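PDB 6RB7: putative N-acetylneuraminate lyase from [Ruminococcus] gnavus ATCC 29149, which belongs to the dihydrodipicolinate synthetase family, folding as a beta/alpha barrel with extra C-terminal helices and assembling from four subunits. Local coordinates for residues A[85-89]-A[90-94]; A[149-152]-A[153-157]; A[182-185]-A[186-190]; A[265-268]-A[269-273]; A[274-277]-A[278-282]. One frame throughout, in Å; residues are numbered along the deposited sequence.

Interaction 1: residues A[85-89]-A[90-94]; sequences IYQSV and EDRKI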
# COMPACT_ATOMS: atom_id res chain seq x y z
N ILE A 85 4.36 12.00 20.36
CA ILE A 85 5.26 10.87 20.04
C ILE A 85 6.62 11.13 20.70
O ILE A 85 7.30 10.22 21.09
CB ILE A 85 5.37 10.75 18.49
CG1 ILE A 85 4.00 10.41 17.90
CG2 ILE A 85 6.44 9.73 18.07
CD1 ILE A 85 3.50 9.07 18.33
N TYR A 86 7.02 12.40 20.79
CA TYR A 86 8.37 12.84 21.17
C TYR A 86 8.45 13.30 22.63
O TYR A 86 9.51 13.80 23.05
CB TYR A 86 8.86 13.93 20.23
CG TYR A 86 8.71 13.55 18.77
CD1 TYR A 86 9.33 12.41 18.28
CD2 TYR A 86 7.87 14.24 17.93
CE1 TYR A 86 9.17 12.01 16.97
CE2 TYR A 86 7.74 13.88 16.61
CZ TYR A 86 8.36 12.75 16.12
OH TYR A 86 8.16 12.34 14.83
N GLN A 87 7.37 13.14 23.39
CA GLN A 87 7.28 13.69 24.76
C GLN A 87 7.24 12.56 25.76
O GLN A 87 6.76 11.47 25.43
CB GLN A 87 6.09 14.64 24.90
CG GLN A 87 6.41 15.94 24.20
CD GLN A 87 5.27 16.92 24.20
OE1 GLN A 87 4.22 16.65 24.76
NE2 GLN A 87 5.49 18.07 23.58
N SER A 88 7.76 12.83 26.95
CA SER A 88 7.64 11.93 28.11
C SER A 88 6.26 12.09 28.74
O SER A 88 5.54 13.09 28.49
CB SER A 88 8.74 12.24 29.09
OG SER A 88 8.55 13.50 29.68
N VAL A 89 5.93 11.14 29.61
CA VAL A 89 4.72 11.26 30.46
C VAL A 89 4.80 12.57 31.23
O VAL A 89 3.81 13.31 31.28
CB VAL A 89 4.58 10.02 31.35
CG1 VAL A 89 3.57 10.25 32.43
CG2 VAL A 89 4.23 8.79 30.50
N GLU A 90 5.94 12.86 31.85
CA GLU A 90 6.08 14.11 32.66
C GLU A 90 5.86 15.34 31.79
O GLU A 90 5.12 16.23 32.21
CB GLU A 90 7.44 14.10 33.35
CG GLU A 90 7.69 15.36 34.15
CD GLU A 90 7.01 15.41 35.51
OE1 GLU A 90 6.17 14.51 35.84
OE2 GLU A 90 7.37 16.35 36.28
N ASP A 91 6.42 15.38 30.57
CA ASP A 91 6.21 16.51 29.63
C ASP A 91 4.71 16.71 29.42
O ASP A 91 4.21 17.85 29.46
CB ASP A 91 6.87 16.21 28.29
CG ASP A 91 8.39 16.23 28.21
OD1 ASP A 91 9.01 16.89 29.10
OD2 ASP A 91 8.94 15.58 27.26
N ARG A 92 4.00 15.61 29.14
CA ARG A 92 2.58 15.69 28.78
C ARG A 92 1.74 16.12 29.99
O ARG A 92 0.72 16.83 29.81
CB ARG A 92 2.13 14.37 28.16
CG ARG A 92 2.77 14.20 26.79
CD ARG A 92 2.61 12.80 26.22
NE ARG A 92 1.26 12.49 25.81
CZ ARG A 92 0.94 11.40 25.10
NH1 ARG A 92 1.89 10.54 24.76
NH2 ARG A 92 -0.33 11.23 24.73
N LYS A 93 2.11 15.70 31.18
CA LYS A 93 1.43 16.17 32.40
C LYS A 93 1.63 17.68 32.56
O LYS A 93 0.64 18.38 32.83
CB LYS A 93 1.99 15.45 33.63
CG LYS A 93 1.54 14.02 33.75
CD LYS A 93 2.08 13.39 35.02
CE LYS A 93 1.64 11.97 35.22
NZ LYS A 93 2.27 11.38 36.44
N ILE A 94 2.85 18.17 32.37
CA ILE A 94 3.14 19.61 32.50
C ILE A 94 2.30 20.40 31.48
O ILE A 94 1.68 21.41 31.84
CB ILE A 94 4.64 19.88 32.40
CG1 ILE A 94 5.33 19.26 33.63
CG2 ILE A 94 4.89 21.38 32.28
CD1 ILE A 94 6.81 19.20 33.51
O HOH W 1 4.47 10.08 26.06

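Interaction 2: residues A[149-152]-A[153-157]; sequences YAIA and QYWNA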
# COMPACT_ATOMS: atom_id res chain seq x y z
N TYR A 149 -8.61 -7.38 18.79
CA TYR A 149 -8.88 -7.62 20.23
C TYR A 149 -7.83 -6.92 21.09
O TYR A 149 -8.16 -6.46 22.20
CB TYR A 149 -8.99 -9.11 20.59
CG TYR A 149 -7.90 -9.99 20.04
CD1 TYR A 149 -6.72 -10.19 20.73
CD2 TYR A 149 -8.08 -10.68 18.85
CE1 TYR A 149 -5.72 -11.00 20.22
CE2 TYR A 149 -7.11 -11.53 18.36
CZ TYR A 149 -5.93 -11.68 19.04
OH TYR A 149 -4.98 -12.53 18.55
N ALA A 150 -6.58 -6.83 20.63
CA ALA A 150 -5.50 -6.16 21.37
C ALA A 150 -5.70 -4.64 21.34
O ALA A 150 -5.41 -3.95 22.33
CB ALA A 150 -4.15 -6.55 20.85
N ILE A 151 -6.15 -4.12 20.20
CA ILE A 151 -6.45 -2.67 20.08
C ILE A 151 -7.58 -2.31 21.04
O ILE A 151 -7.48 -1.31 21.80
CB ILE A 151 -6.76 -2.28 18.64
CG1 ILE A 151 -5.61 -2.62 17.71
CG2 ILE A 151 -7.11 -0.79 18.60
CD1 ILE A 151 -5.87 -2.45 16.24
N ALA A 152 -8.67 -3.09 21.06
CA ALA A 152 -9.79 -2.84 21.98
C ALA A 152 -9.31 -2.93 23.42
O ALA A 152 -9.71 -2.10 24.25
CB ALA A 152 -10.91 -3.82 21.74
N GLN A 153 -8.46 -3.89 23.73
CA GLN A 153 -7.98 -4.06 25.14
C GLN A 153 -7.19 -2.81 25.52
O GLN A 153 -7.34 -2.34 26.65
CB GLN A 153 -7.15 -5.35 25.26
CG GLN A 153 -6.39 -5.48 26.57
CD GLN A 153 -5.42 -6.65 26.56
OE1 GLN A 153 -5.60 -7.64 25.86
NE2 GLN A 153 -4.34 -6.54 27.32
N TYR A 154 -6.37 -2.27 24.62
CA TYR A 154 -5.56 -1.07 24.88
C TYR A 154 -6.49 0.11 25.18
O TYR A 154 -6.38 0.76 26.22
CB TYR A 154 -4.67 -0.81 23.69
CG TYR A 154 -3.87 0.47 23.63
CD1 TYR A 154 -2.71 0.66 24.35
CD2 TYR A 154 -4.21 1.45 22.70
CE1 TYR A 154 -1.91 1.78 24.16
CE2 TYR A 154 -3.43 2.59 22.51
CZ TYR A 154 -2.26 2.74 23.23
OH TYR A 154 -1.44 3.81 23.03
N TRP A 155 -7.43 0.37 24.29
CA TRP A 155 -8.38 1.51 24.49
C TRP A 155 -9.21 1.31 25.76
O TRP A 155 -9.42 2.28 26.48
CB TRP A 155 -9.23 1.70 23.26
CG TRP A 155 -8.48 2.25 22.08
CD1 TRP A 155 -7.36 3.02 22.10
CD2 TRP A 155 -8.83 2.09 20.70
NE1 TRP A 155 -7.01 3.36 20.82
CE2 TRP A 155 -7.92 2.84 19.94
CE3 TRP A 155 -9.87 1.42 20.02
CZ2 TRP A 155 -7.93 2.87 18.54
CZ3 TRP A 155 -9.90 1.48 18.65
CH2 TRP A 155 -8.94 2.19 17.92
N ASN A 156 -9.71 0.11 25.97
CA ASN A 156 -10.54 -0.15 27.16
C ASN A 156 -9.70 0.01 28.43
O ASN A 156 -10.27 0.44 29.46
CB ASN A 156 -11.30 -1.46 27.04
CG ASN A 156 -12.49 -1.35 26.12
OD1 ASN A 156 -12.75 -2.31 25.34
ND2 ASN A 156 -13.21 -0.26 26.19
N ALA A 157 -8.43 -0.37 28.42
CA ALA A 157 -7.55 -0.22 29.60
C ALA A 157 -7.35 1.24 29.89
O ALA A 157 -7.38 1.70 31.05
CB ALA A 157 -6.24 -0.93 29.42

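Interaction 3: residues A[182-185]-A[186-190]; sequences QNLF and VEMRK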
# COMPACT_ATOMS: atom_id res chain seq x y z
N GLN A 182 -15.15 -1.24 10.95
CA GLN A 182 -16.55 -1.21 11.44
C GLN A 182 -16.74 -2.20 12.59
O GLN A 182 -17.38 -1.84 13.59
CB GLN A 182 -17.55 -1.47 10.31
CG GLN A 182 -17.87 -0.24 9.44
CD GLN A 182 -17.87 1.16 10.03
OE1 GLN A 182 -18.56 1.53 11.02
NE2 GLN A 182 -17.07 1.98 9.36
N ASN A 183 -16.14 -3.39 12.53
CA ASN A 183 -16.29 -4.42 13.58
C ASN A 183 -15.64 -3.91 14.87
O ASN A 183 -16.20 -4.14 15.97
CB ASN A 183 -15.65 -5.75 13.21
CG ASN A 183 -16.46 -6.52 12.19
OD1 ASN A 183 -17.61 -6.19 11.92
ND2 ASN A 183 -15.87 -7.57 11.63
N LEU A 184 -14.46 -3.28 14.78
CA LEU A 184 -13.79 -2.79 16.00
C LEU A 184 -14.62 -1.66 16.60
O LEU A 184 -14.70 -1.57 17.83
CB LEU A 184 -12.36 -2.39 15.67
CG LEU A 184 -11.55 -1.81 16.82
CD1 LEU A 184 -11.52 -2.64 18.07
CD2 LEU A 184 -10.13 -1.55 16.33
N PHE A 185 -15.26 -0.83 15.77
CA PHE A 185 -16.08 0.26 16.31
C PHE A 185 -17.31 -0.32 17.02
O PHE A 185 -17.67 0.19 18.08
CB PHE A 185 -16.37 1.28 15.22
CG PHE A 185 -17.04 2.55 15.67
CD1 PHE A 185 -16.75 3.15 16.89
CD2 PHE A 185 -17.90 3.21 14.81
CE1 PHE A 185 -17.35 4.34 17.23
CE2 PHE A 185 -18.50 4.39 15.17
CZ PHE A 185 -18.23 4.96 16.39
N VAL A 186 -17.92 -1.37 16.47
CA VAL A 186 -19.05 -2.05 17.17
C VAL A 186 -18.57 -2.48 18.55
O VAL A 186 -19.27 -2.23 19.56
CB VAL A 186 -19.59 -3.24 16.36
CG1 VAL A 186 -20.51 -4.10 17.23
CG2 VAL A 186 -20.31 -2.77 15.10
N GLU A 187 -17.39 -3.13 18.63
CA GLU A 187 -16.89 -3.61 19.93
C GLU A 187 -16.69 -2.42 20.86
O GLU A 187 -17.03 -2.48 22.05
CB GLU A 187 -15.63 -4.43 19.68
CG GLU A 187 -15.02 -4.96 20.94
CD GLU A 187 -15.73 -6.18 21.53
OE1 GLU A 187 -16.79 -6.61 20.99
OE2 GLU A 187 -15.20 -6.69 22.52
N MET A 188 -16.10 -1.33 20.38
CA MET A 188 -15.78 -0.20 21.25
C MET A 188 -17.06 0.53 21.72
O MET A 188 -17.04 1.11 22.80
CB MET A 188 -14.86 0.80 20.55
CG MET A 188 -13.47 0.24 20.34
SD MET A 188 -12.69 -0.45 21.86
CE MET A 188 -12.83 0.93 22.97
N ARG A 189 -18.16 0.46 20.96
CA ARG A 189 -19.42 1.14 21.38
C ARG A 189 -20.05 0.40 22.56
O ARG A 189 -20.97 0.96 23.19
CB ARG A 189 -20.37 1.29 20.18
CG ARG A 189 -19.92 2.35 19.20
CD ARG A 189 -21.02 2.78 18.23
NE ARG A 189 -21.79 1.73 17.56
CZ ARG A 189 -21.46 1.14 16.40
NH1 ARG A 189 -20.34 1.44 15.81
NH2 ARG A 189 -22.22 0.22 15.87
N LYS A 190 -19.56 -0.78 22.89
CA LYS A 190 -19.97 -1.50 24.13
C LYS A 190 -19.50 -0.75 25.37
O LYS A 190 -20.09 -0.95 26.45
CB LYS A 190 -19.44 -2.92 24.16
CG LYS A 190 -20.05 -3.84 23.11
CD LYS A 190 -19.44 -5.19 23.06
CE LYS A 190 -20.10 -6.07 22.02
NZ LYS A 190 -19.40 -7.38 21.94
O HOH W 2 -19.35 0.13 13.33

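Interaction 4: residues A[265-268]-A[269-273]; sequences EARK and IQYAC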
# COMPACT_ATOMS: atom_id res chain seq x y z
N GLU A 265 -19.30 30.51 -0.28
CA GLU A 265 -18.42 31.24 0.64
C GLU A 265 -17.50 30.24 1.37
O GLU A 265 -16.30 30.53 1.55
CB GLU A 265 -19.28 32.04 1.61
CG GLU A 265 -20.10 33.12 0.90
CD GLU A 265 -21.50 32.81 0.38
OE1 GLU A 265 -21.84 31.61 0.08
OE2 GLU A 265 -22.30 33.80 0.27
N ALA A 266 -18.06 29.10 1.77
CA ALA A 266 -17.27 28.03 2.43
C ALA A 266 -16.15 27.60 1.50
O ALA A 266 -14.98 27.48 1.95
CB ALA A 266 -18.16 26.90 2.83
N ARG A 267 -16.44 27.34 0.23
CA ARG A 267 -15.41 26.88 -0.73
C ARG A 267 -14.31 27.94 -0.86
O ARG A 267 -13.11 27.57 -0.85
CB ARG A 267 -15.95 26.70 -2.15
CG ARG A 267 -16.35 25.30 -2.49
CD ARG A 267 -16.74 25.14 -3.96
NE ARG A 267 -17.93 25.89 -4.35
CZ ARG A 267 -19.17 25.57 -4.05
NH1 ARG A 267 -19.48 24.51 -3.29
NH2 ARG A 267 -20.15 26.34 -4.49
N LYS A 268 -14.65 29.23 -0.90
CA LYS A 268 -13.59 30.27 -0.97
C LYS A 268 -12.63 30.14 0.21
O LYS A 268 -11.38 30.24 0.00
CB LYS A 268 -14.20 31.67 -1.07
CG LYS A 268 -14.87 31.93 -2.42
CD LYS A 268 -15.37 33.35 -2.56
CE LYS A 268 -15.81 33.66 -3.97
NZ LYS A 268 -17.11 33.02 -4.28
N ILE A 269 -13.19 29.97 1.41
CA ILE A 269 -12.34 29.90 2.62
C ILE A 269 -11.52 28.61 2.60
O ILE A 269 -10.33 28.64 2.89
CB ILE A 269 -13.18 30.08 3.88
CG1 ILE A 269 -13.86 31.46 3.88
CG2 ILE A 269 -12.27 29.91 5.09
CD1 ILE A 269 -14.92 31.60 4.93
N GLN A 270 -12.18 27.49 2.30
CA GLN A 270 -11.48 26.18 2.24
C GLN A 270 -10.30 26.28 1.27
O GLN A 270 -9.17 25.78 1.58
CB GLN A 270 -12.43 25.08 1.84
CG GLN A 270 -11.77 23.70 1.80
CD GLN A 270 -11.64 23.14 3.19
OE1 GLN A 270 -12.66 22.76 3.79
NE2 GLN A 270 -10.39 23.05 3.71
N TYR A 271 -10.51 26.89 0.10
CA TYR A 271 -9.44 26.96 -0.91
C TYR A 271 -8.29 27.84 -0.40
O TYR A 271 -7.14 27.52 -0.63
CB TYR A 271 -9.97 27.42 -2.26
CG TYR A 271 -10.58 26.34 -3.10
CD1 TYR A 271 -11.51 25.44 -2.58
CD2 TYR A 271 -10.29 26.22 -4.44
CE1 TYR A 271 -12.10 24.46 -3.36
CE2 TYR A 271 -10.85 25.23 -5.23
CZ TYR A 271 -11.75 24.34 -4.69
OH TYR A 271 -12.32 23.40 -5.50
N ALA A 272 -8.61 28.92 0.29
CA ALA A 272 -7.57 29.81 0.86
C ALA A 272 -6.80 29.08 1.96
O ALA A 272 -5.56 29.18 1.96
CB ALA A 272 -8.20 31.06 1.40
N CYS A 273 -7.51 28.37 2.84
CA CYS A 273 -6.85 27.57 3.89
C CYS A 273 -5.93 26.56 3.23
O CYS A 273 -4.78 26.38 3.68
CB CYS A 273 -7.83 26.86 4.81
SG CYS A 273 -8.72 28.03 5.87

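Interaction 5: residues A[274-277]-A[278-282]; sequences NEII and YKMCS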
# COMPACT_ATOMS: atom_id res chain seq x y z
N ASN A 274 -6.41 25.83 2.23
CA ASN A 274 -5.62 24.75 1.63
C ASN A 274 -4.36 25.34 0.98
O ASN A 274 -3.26 24.72 1.15
CB ASN A 274 -6.43 23.90 0.66
CG ASN A 274 -7.47 23.06 1.38
OD1 ASN A 274 -7.70 23.25 2.59
ND2 ASN A 274 -8.09 22.11 0.69
N GLU A 275 -4.48 26.48 0.29
CA GLU A 275 -3.30 27.13 -0.33
C GLU A 275 -2.25 27.44 0.75
O GLU A 275 -1.04 27.25 0.50
CB GLU A 275 -3.79 28.38 -1.06
CG GLU A 275 -2.75 29.10 -1.86
CD GLU A 275 -3.25 30.39 -2.51
OE1 GLU A 275 -4.05 31.19 -1.86
OE2 GLU A 275 -2.86 30.62 -3.67
N ILE A 276 -2.71 27.93 1.90
CA ILE A 276 -1.80 28.22 3.03
C ILE A 276 -1.15 26.92 3.49
O ILE A 276 0.06 26.89 3.74
CB ILE A 276 -2.55 28.98 4.14
CG1 ILE A 276 -2.91 30.38 3.66
CG2 ILE A 276 -1.77 28.99 5.45
CD1 ILE A 276 -4.04 31.01 4.38
N ILE A 277 -1.92 25.84 3.69
CA ILE A 277 -1.34 24.57 4.14
C ILE A 277 -0.26 24.12 3.15
O ILE A 277 0.83 23.71 3.59
CB ILE A 277 -2.44 23.50 4.31
CG1 ILE A 277 -3.41 23.91 5.42
CG2 ILE A 277 -1.80 22.14 4.56
CD1 ILE A 277 -4.60 23.02 5.52
N TYR A 278 -0.55 24.19 1.85
CA TYR A 278 0.42 23.69 0.86
C TYR A 278 1.69 24.56 0.94
O TYR A 278 2.82 23.98 0.90
CB TYR A 278 -0.17 23.65 -0.53
CG TYR A 278 -1.47 22.87 -0.64
CD1 TYR A 278 -1.73 21.78 0.17
CD2 TYR A 278 -2.46 23.28 -1.50
CE1 TYR A 278 -2.94 21.11 0.09
CE2 TYR A 278 -3.66 22.60 -1.62
CZ TYR A 278 -3.90 21.52 -0.82
OH TYR A 278 -5.10 20.86 -0.86
N LYS A 279 1.53 25.85 1.14
CA LYS A 279 2.72 26.74 1.30
C LYS A 279 3.51 26.34 2.56
O LYS A 279 4.73 26.20 2.50
CB LYS A 279 2.27 28.19 1.36
CG LYS A 279 3.42 29.20 1.50
CD LYS A 279 4.37 29.21 0.36
CE LYS A 279 3.74 29.58 -0.95
NZ LYS A 279 4.81 29.85 -1.96
N MET A 280 2.84 26.11 3.68
CA MET A 280 3.56 25.77 4.91
C MET A 280 4.28 24.43 4.73
O MET A 280 5.34 24.25 5.31
CB MET A 280 2.62 25.68 6.09
CG MET A 280 1.95 27.01 6.38
SD MET A 280 1.10 27.10 7.97
CE MET A 280 -0.15 25.83 7.74
N CYS A 281 3.71 23.51 3.96
CA CYS A 281 4.31 22.15 3.80
C CYS A 281 5.44 22.17 2.77
O CYS A 281 6.13 21.13 2.64
CB CYS A 281 3.23 21.17 3.39
SG CYS A 281 2.10 20.79 4.76
N SER A 282 5.67 23.28 2.08
CA SER A 282 6.70 23.42 1.03
C SER A 282 8.09 23.70 1.63
O SER A 282 9.07 23.68 0.89
CB SER A 282 6.32 24.46 0.02
OG SER A 282 6.51 25.78 0.51

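Interaction 1: residues A[85-89]-A[90-94]
Ser88 and Asp91 have their CA atoms 5.0 Å apart where the loop after strand 74-77 turns into helix 89-103. Ser88 holds the N-cap position, and the first helical bonds run from Arg92 N to Ser88 O and from Lys93 N to Val89 O.

The side chains close the turn reciprocally. Ser88 OG accepts from Asp91 N at 3.0 Å, with an N-H...O angle of 165°. In return Ser88 N donates to Asp91 OD2, also at 3.0 Å and nearly straight at 170°, but it meets this oxygen from above the carboxylate plane. This pair of bonds defines a capping box. Lodging OG between its backbone N and carbonyl carbon (chi1 68°) is what brings the hydroxyl within bonding distance of Asp91 N.

On the flank, the Val89 and Lys93 side chains lie side by side, CG1 to CE 3.8 Å, and the extended lysine goes on to a salt bridge with Glu123. A water accepts from Arg92 NH1 at 2.9 Å and donates to Gln87 O at 2.8 Å, while NH2 of the same guanidinium reaches the carbonyls of His112 and Ala114.

Asp91 OD2 also bridges to Arg307, so one carboxylate oxygen serves a backbone N-H and a guanidinium. The negative charge at the start of the helix probably interacts favourably with the helix dipole, and it ties the cap to a part of the chain distant in sequence.

Interaction 2: residues A[149-152]-A[153-157]
Helix 148-160, the crossover helix of the beta-alpha-beta unit formed with strands 135-138 and 166-171, carries the contact of Ile151 with Trp155, one turn apart. The CG2 methyl of Ile151 lies over one face of the indole, 3.5 Å from the centroid of the six-membered ring and 10° off its normal, which meets the criteria for a CH-pi contact. Its nearest ring atoms are CH2 and CZ3, so the methyl sits above the outer part of the indole. With CG1 of Ile151 beside the backbone N (chi1 -59°), CG2 falls anti to that N, and the two side chains run alongside each other in the same direction.

The helical bond from Trp155 N to Ile151 O is 3.0 Å long and almost straight, at 174°. Asn156 N bonds to Ala152 O at 2.8 Å, and Gln153 N and Tyr154 N reach back to Tyr149 O and Ala150 O.

In the barrel this helix packs against its neighbours on two flanks: Tyr154 meets helix 118-130, and Trp155 meets helix 182-188. The buried indole NE1 is satisfied by Ile139 O. Tyr154 CB touches Ile151 O at 3.4 Å, while its hydroxyl bonds to Cys115 O. Toward the second subunit, Tyr149 stacks on His284 of that chain, and Gln153 NE2 bonds to its Glu308.

Interaction 3: residues A[182-185]-A[186-190]
One face of the Phe185 ring is covered by Arg189 NH1, which stands 3.1 Å above the plane, displaced toward the rim, with CD2 as its nearest ring atom at 3.2 Å. The guanidinium is turned 78° to the ring, so it presents an edge to the phenyl face. A water also lies in the guanidinium plane, at NH1, while Val186 CA lies over one guanidinium face. Arg189 CZ is 4.7 Å from the Phe185 centroid and 20° off the normal, a cation-pi contact, and CG of the same arginine adds a CH-pi contact on the ring. A bend at chi3 (-48°) folds the chain back over the phenyl group.

Phe185 lies on helix 182-188 of the barrel, where it packs edge-to-face with Phe210 of helix 204-214, and Arg189 follows one turn later. The water accepts from Arg189 NH1 at 3.0 Å and donates to both Gln182 O and Gln182 OE1, linking the guanidinium to the first turn.

On another flank Leu184 CD1 lies beside Met188 CG at 4.2 Å. Helical bonds run from Val186 N to Gln182 O and from Met188 N to Leu184 O, and Lys190 NZ pairs with Glu187 OE1 at 2.9 Å in a salt bridge.

Interaction 4: residues A[265-268]-A[269-273]
Tyr271 sets its ring beside the backbone carbonyl of Arg267, with CD1 3.2 Å and CG 3.6 Å from Arg267 O. The approach is oblique to the ring. The same carbonyl oxygen accepts from Tyr271 N at 2.9 Å with an N-H...O angle of 161°, so one atom takes a helical bond and also lies against the base of the aromatic side chain. The ring gets there because CG lies beside the backbone N and opposite the carbonyl carbon (chi1 -83°). Between the side chains themselves the approach is looser, Arg267 CG to Tyr271 CE1 being 4.4 Å.

Both polar ends belong to a subunit interface. Tyr271 OH bonds to Ile234 O of the third subunit, and Arg267 NH1 bonds to Val233 O of that same chain, so the two residues bond to consecutive carbonyls of that subunit.

One turn round, Ile269 CG1 rests 3.5 Å from Glu265 O, while its apolar branches turn to helices 248-259 and 317-335. Gln270 N makes a short, nearly straight bond to Ala266 O, 2.8 Å long at 174°. Its side chain bends at chi2 toward helix 228-234: OE1 accepts from Met229 N, and NE2 donates to Asp225 O and Asn274 OD1. The buried amide is thus bonded at both its oxygen and its nitrogen.

Consecutive i to i+4 bonds mark an alpha helix, here helix 263-281, the first of the three helices following helix 248-259 of the barrel, with one side on helices of its own chain and another on the third subunit.

Interaction 5: residues A[274-277]-A[278-282]
Tyr278 N bonds to Asn274 O at 2.8 Å, and the next three amides follow the same i to i+4 pattern, to Glu275 O, Ile276 O and Ile277 O, so the backbone continues the alpha-helical pattern of helix 263-281.

The Tyr278 side chain folds back over the carbonyl that its own amide engages. Asn274 O stands over one ring face, 3.0 Å above the plane and displaced toward the rim near CG and CD2. Asn274 and Tyr278 lie side by side, with amide and ring planes 60° apart and Asn274 CB 3.6 Å from Tyr278 OH. Their polar ends converge on another chain: both Asn274 ND2 and Tyr278 OH bond to Gln208 OE1 of the third subunit. Asn274 ND2 bonds to Glu226 O as well, and two partners on one nitrogen help to fix the rotation of the amide.

On the inner side, the Met280 chain bends at chi3 (-63°) and brings CE to 4.0 Å from Ile277 CA and 4.2 Å from Ile276 CG2, placing it against both isoleucines. Ile277 CG2 extends the apolar patch to Cys281 SG at 4.1 Å. Beyond it, Ser282 OG donates to Lys279 O at 2.7 Å in the carbonyl plane, on a lone pair, while Ser282 N bonds to the same oxygen.

Helix 263-281 thus lies among several elements. Ile276 faces helix 317-335, to which Lys279 is joined by a salt bridge with Glu323. Met280 packs on helix 287-299, and Ile277 meets the loops that carry Asp225 and Thr243, next to strands 219-222 and 238-241.

How the interactions relate
Interactions 2 and 3 touch directly, with centres 11 Å apart: Met188 CE packs 3.7 Å from Trp155 CB, and Leu184 CD2 lies 3.8 Å from Trp155 CZ3, joining two neighbouring barrel helices. Interactions 4 and 5 follow one another on helix 263-281, centres 14 Å apart, and both reach the third subunit. Interactions 1 and 2 instead border the second subunit, their centres 22 Å apart without touching. Interaction 4 lies farthest from interaction 2, about 39 Å between centres, across the chain's centre. Bicine binds at Ala260, Gly261 and Lys262, just before interaction 4 in the sequence, about 6 Å from the Glu265 side chain.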